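Local atomic coordinates of glycerate kinase, putative (Thermotoga maritima, PDB entry 2B8N), a protein that uses ATP, with magnesium as cofactor, to phosphorylate D-glycerate to 2-phosphoglycerate, a step in the breakdown of serine through 3-hydroxypyruvate. Residues 293-307 with 340-354. Numbering follows the deposited sequence.
Sequences REAGRFIASIMKEVK and ELALSAAIALEGIEG
Gly296 meets Leu341 where helices 293-307 and 340-348 run in roughly the same direction, their axes 7.1 Å apart at closest and crossing at -44°. So near an approach illustrates how small residues let helix backbones touch: Gly296 CA lies 3.5 Å from Leu341 O in a CA-H...O contact, with no side chain on Gly296 to hold the backbones apart. Further along, the methyls of Ala300 and Ala348 abut, with Leu349 CD2 against the Ala300 methyl. Ser344 turns its hydroxyl anti to its own backbone N (chi1 176°), from where OG donates to Arg293 O at 2.6 Å. Glu340 OE1 sits at the edge of the Arg293 guanidinium, 3.5 Å from NH2 in a long salt bridge, and a water links this oxygen to Arg293 N; Glu340 OE2 is bound by Asn398. Ala348 CB lies over one face of the Arg297 guanidinium. After helix 340-348, a type II turn from Leu349 to Ile352 brings the chain to Lys307, whose CG passes Ile352 CG2; NZ donates to Glu353 O at 2.7 Å, from above the carbonyl plane, while also binding Val429 O. Were Lys307 an alanine, both carbonyls would probably lose the ammonium they share, and Ile352 CG2 the aliphatic chain alongside it. Ile299 and Met303 pack on strand 355-361, which Ala342 also touches at Ser359, while Ile347 faces helix 391-396; both helices thus lie against the mixed sheet.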
# COMPACT_ATOMS: atom_id res chain seq x y z
N ARG A 293 -11.18 12.40 10.25
CA ARG A 293 -11.79 12.88 11.50
C ARG A 293 -13.25 12.41 11.68
O ARG A 293 -13.73 12.17 12.82
CB ARG A 293 -11.70 14.40 11.58
CG ARG A 293 -12.62 15.15 10.63
CD ARG A 293 -12.51 16.64 10.85
NE ARG A 293 -11.14 17.08 10.62
CZ ARG A 293 -10.74 18.34 10.73
NH1 ARG A 293 -11.61 19.29 11.04
NH2 ARG A 293 -9.46 18.64 10.50
N GLU A 294 -13.97 12.27 10.57
CA GLU A 294 -15.36 11.84 10.61
C GLU A 294 -15.43 10.34 10.89
O GLU A 294 -16.28 9.89 11.66
CB GLU A 294 -16.10 12.23 9.33
CG GLU A 294 -16.07 13.73 8.99
CD GLU A 294 -16.66 14.63 10.08
OE1 GLU A 294 -17.49 14.18 10.88
OE2 GLU A 294 -16.30 15.83 10.14
N ALA A 295 -14.50 9.58 10.30
CA ALA A 295 -14.33 8.17 10.65
C ALA A 295 -14.01 7.95 12.15
O ALA A 295 -14.40 6.92 12.73
CB ALA A 295 -13.23 7.57 9.78
N GLY A 296 -13.29 8.88 12.78
CA GLY A 296 -12.95 8.74 14.20
C GLY A 296 -14.21 8.84 15.06
O GLY A 296 -14.36 8.10 16.02
N ARG A 297 -15.11 9.74 14.68
CA ARG A 297 -16.39 9.91 15.37
C ARG A 297 -17.35 8.74 15.17
O ARG A 297 -18.06 8.37 16.09
CB ARG A 297 -17.07 11.20 14.91
CG ARG A 297 -16.37 12.45 15.37
CD ARG A 297 -17.29 13.66 15.41
NE ARG A 297 -18.06 13.72 16.66
CZ ARG A 297 -17.58 14.06 17.86
NH1 ARG A 297 -16.28 14.35 18.03
NH2 ARG A 297 -18.38 14.06 18.91
N PHE A 298 -17.37 8.19 13.96
CA PHE A 298 -18.24 7.05 13.66
C PHE A 298 -17.81 5.86 14.52
O PHE A 298 -18.62 5.23 15.19
CB PHE A 298 -18.17 6.68 12.16
CG PHE A 298 -19.40 5.94 11.66
CD1 PHE A 298 -19.77 4.72 12.20
CD2 PHE A 298 -20.15 6.45 10.62
CE1 PHE A 298 -20.90 4.05 11.73
CE2 PHE A 298 -21.28 5.75 10.13
CZ PHE A 298 -21.65 4.57 10.68
N ILE A 299 -16.51 5.59 14.51
CA ILE A 299 -15.95 4.49 15.29
C ILE A 299 -16.19 4.73 16.79
O ILE A 299 -16.63 3.84 17.50
CB ILE A 299 -14.48 4.36 14.97
CG1 ILE A 299 -14.30 3.90 13.51
CG2 ILE A 299 -13.78 3.42 15.98
CD1 ILE A 299 -12.90 4.12 12.99
N ALA A 300 -15.93 5.94 17.25
CA ALA A 300 -16.30 6.33 18.61
C ALA A 300 -17.78 6.01 18.92
O ALA A 300 -18.08 5.48 19.97
CB ALA A 300 -16.02 7.79 18.83
N SER A 301 -18.69 6.30 17.99
CA SER A 301 -20.13 6.04 18.22
C SER A 301 -20.41 4.57 18.36
O SER A 301 -21.29 4.20 19.14
CB SER A 301 -21.00 6.58 17.08
OG SER A 301 -20.83 7.97 16.89
N ILE A 302 -19.69 3.75 17.60
CA ILE A 302 -19.80 2.28 17.72
C ILE A 302 -19.26 1.81 19.08
O ILE A 302 -19.90 1.02 19.76
CB ILE A 302 -19.11 1.52 16.58
CG1 ILE A 302 -19.68 1.94 15.22
CG2 ILE A 302 -19.30 0.00 16.73
CD1 ILE A 302 -18.86 1.37 14.03
N MSE A 303 -18.12 2.35 19.50
CA MSE A 303 -17.55 2.01 20.82
C MSE A 303 -18.52 2.34 21.98
O MSE A 303 -18.61 1.59 22.95
CB MSE A 303 -16.18 2.68 21.01
CG MSE A 303 -15.16 2.15 20.00
SE MSE A 303 -13.46 3.07 19.88
CE MSE A 303 -12.83 2.81 21.62
N LYS A 304 -19.25 3.46 21.85
CA LYS A 304 -20.22 3.86 22.86
C LYS A 304 -21.41 2.90 22.87
O LYS A 304 -21.98 2.61 23.92
CB LYS A 304 -20.71 5.29 22.63
CG LYS A 304 -19.60 6.38 22.60
CD LYS A 304 -20.16 7.75 22.90
CE LYS A 304 -19.80 8.78 21.87
NZ LYS A 304 -20.90 9.82 21.77
N GLU A 305 -21.76 2.37 21.70
CA GLU A 305 -22.84 1.41 21.65
C GLU A 305 -22.45 0.14 22.41
O GLU A 305 -23.24 -0.41 23.18
CB GLU A 305 -23.21 1.09 20.20
CG GLU A 305 -24.61 0.50 20.03
CD GLU A 305 -25.75 1.44 20.40
OE1 GLU A 305 -25.55 2.69 20.49
OE2 GLU A 305 -26.87 0.91 20.62
N VAL A 306 -21.23 -0.32 22.19
CA VAL A 306 -20.71 -1.50 22.87
C VAL A 306 -20.62 -1.24 24.36
O VAL A 306 -21.07 -2.06 25.17
CB VAL A 306 -19.32 -1.88 22.36
CG1 VAL A 306 -18.62 -2.81 23.34
CG2 VAL A 306 -19.43 -2.52 20.97
N LYS A 307 -20.05 -0.10 24.73
CA LYS A 307 -19.87 0.23 26.13
C LYS A 307 -21.22 0.24 26.89
O LYS A 307 -21.35 -0.44 27.88
CB LYS A 307 -19.11 1.56 26.27
CG LYS A 307 -18.96 2.04 27.68
CD LYS A 307 -18.01 1.19 28.50
CE LYS A 307 -17.72 1.84 29.86
NZ LYS A 307 -16.52 1.23 30.47
N GLU A 340 -5.27 12.06 12.87
CA GLU A 340 -6.53 12.82 12.93
C GLU A 340 -7.69 11.95 13.36
O GLU A 340 -8.54 12.38 14.13
CB GLU A 340 -6.87 13.51 11.61
CG GLU A 340 -6.05 14.74 11.41
CD GLU A 340 -6.70 15.74 10.52
OE1 GLU A 340 -7.86 15.52 10.09
OE2 GLU A 340 -6.01 16.75 10.26
N LEU A 341 -7.72 10.72 12.85
CA LEU A 341 -8.76 9.77 13.21
C LEU A 341 -8.72 9.52 14.74
O LEU A 341 -9.76 9.56 15.40
CB LEU A 341 -8.59 8.48 12.40
CG LEU A 341 -9.69 7.43 12.44
CD1 LEU A 341 -9.64 6.53 11.21
CD2 LEU A 341 -9.64 6.57 13.71
N ALA A 342 -7.52 9.31 15.29
CA ALA A 342 -7.34 9.10 16.74
C ALA A 342 -7.69 10.34 17.56
O ALA A 342 -8.43 10.25 18.53
CB ALA A 342 -5.92 8.68 17.03
N LEU A 343 -7.18 11.51 17.17
CA LEU A 343 -7.52 12.79 17.84
C LEU A 343 -9.02 13.14 17.86
O LEU A 343 -9.53 13.71 18.83
CB LEU A 343 -6.78 13.96 17.21
CG LEU A 343 -7.08 15.32 17.87
CD1 LEU A 343 -6.80 15.30 19.36
CD2 LEU A 343 -6.25 16.40 17.25
N SER A 344 -9.70 12.89 16.76
CA SER A 344 -11.14 13.14 16.67
C SER A 344 -11.90 12.19 17.61
O SER A 344 -12.81 12.62 18.33
CB SER A 344 -11.63 12.95 15.23
OG SER A 344 -13.02 13.09 15.12
N ALA A 345 -11.48 10.92 17.61
CA ALA A 345 -12.07 9.91 18.48
C ALA A 345 -11.89 10.25 19.95
O ALA A 345 -12.82 10.13 20.74
CB ALA A 345 -11.49 8.55 18.17
N ALA A 346 -10.69 10.69 20.34
CA ALA A 346 -10.45 11.03 21.75
C ALA A 346 -11.41 12.12 22.25
O ALA A 346 -11.84 12.09 23.41
CB ALA A 346 -9.05 11.45 21.95
N ILE A 347 -11.72 13.07 21.37
CA ILE A 347 -12.71 14.10 21.63
C ILE A 347 -14.09 13.47 21.87
O ILE A 347 -14.73 13.72 22.87
CB ILE A 347 -12.76 15.10 20.46
CG1 ILE A 347 -11.48 15.95 20.46
CG2 ILE A 347 -14.01 15.98 20.53
CD1 ILE A 347 -11.17 16.65 19.14
N ALA A 348 -14.53 12.63 20.93
CA ALA A 348 -15.79 11.88 21.03
C ALA A 348 -15.90 10.93 22.25
O ALA A 348 -17.00 10.62 22.68
CB ALA A 348 -16.01 11.08 19.75
N LEU A 349 -14.77 10.43 22.77
CA LEU A 349 -14.77 9.48 23.89
C LEU A 349 -14.41 10.11 25.20
O LEU A 349 -14.17 9.38 26.15
CB LEU A 349 -13.77 8.35 23.66
CG LEU A 349 -13.89 7.56 22.37
CD1 LEU A 349 -12.64 6.69 22.20
CD2 LEU A 349 -15.17 6.74 22.37
N GLU A 350 -14.34 11.44 25.29
CA GLU A 350 -13.95 12.07 26.55
C GLU A 350 -14.84 11.56 27.68
O GLU A 350 -16.07 11.52 27.55
CB GLU A 350 -14.03 13.60 26.47
CG GLU A 350 -13.66 14.27 27.80
CD GLU A 350 -13.47 15.77 27.71
OE1 GLU A 350 -13.49 16.33 26.59
OE2 GLU A 350 -13.27 16.40 28.77
N GLY A 351 -14.22 11.17 28.78
CA GLY A 351 -14.94 10.84 30.01
C GLY A 351 -15.51 9.45 30.09
O GLY A 351 -16.25 9.13 31.00
N ILE A 352 -15.18 8.59 29.15
CA ILE A 352 -15.70 7.24 29.18
C ILE A 352 -14.60 6.29 29.64
O ILE A 352 -13.56 6.20 29.01
CB ILE A 352 -16.21 6.79 27.82
CG1 ILE A 352 -17.33 7.69 27.33
CG2 ILE A 352 -16.74 5.37 27.91
CD1 ILE A 352 -17.71 7.42 25.88
N GLU A 353 -14.84 5.61 30.75
CA GLU A 353 -13.94 4.57 31.23
C GLU A 353 -13.91 3.43 30.24
O GLU A 353 -14.88 3.20 29.54
CB GLU A 353 -14.47 3.95 32.54
CG GLU A 353 -14.52 4.83 33.80
CD GLU A 353 -15.13 4.04 34.99
OE1 GLU A 353 -15.36 2.81 34.82
OE2 GLU A 353 -15.37 4.64 36.06
N GLY A 354 -12.79 2.72 30.18
CA GLY A 354 -12.74 1.39 29.61
C GLY A 354 -12.59 1.31 28.11
O GLY A 354 -12.85 0.24 27.53
O HOH W 1 -9.73 14.59 8.54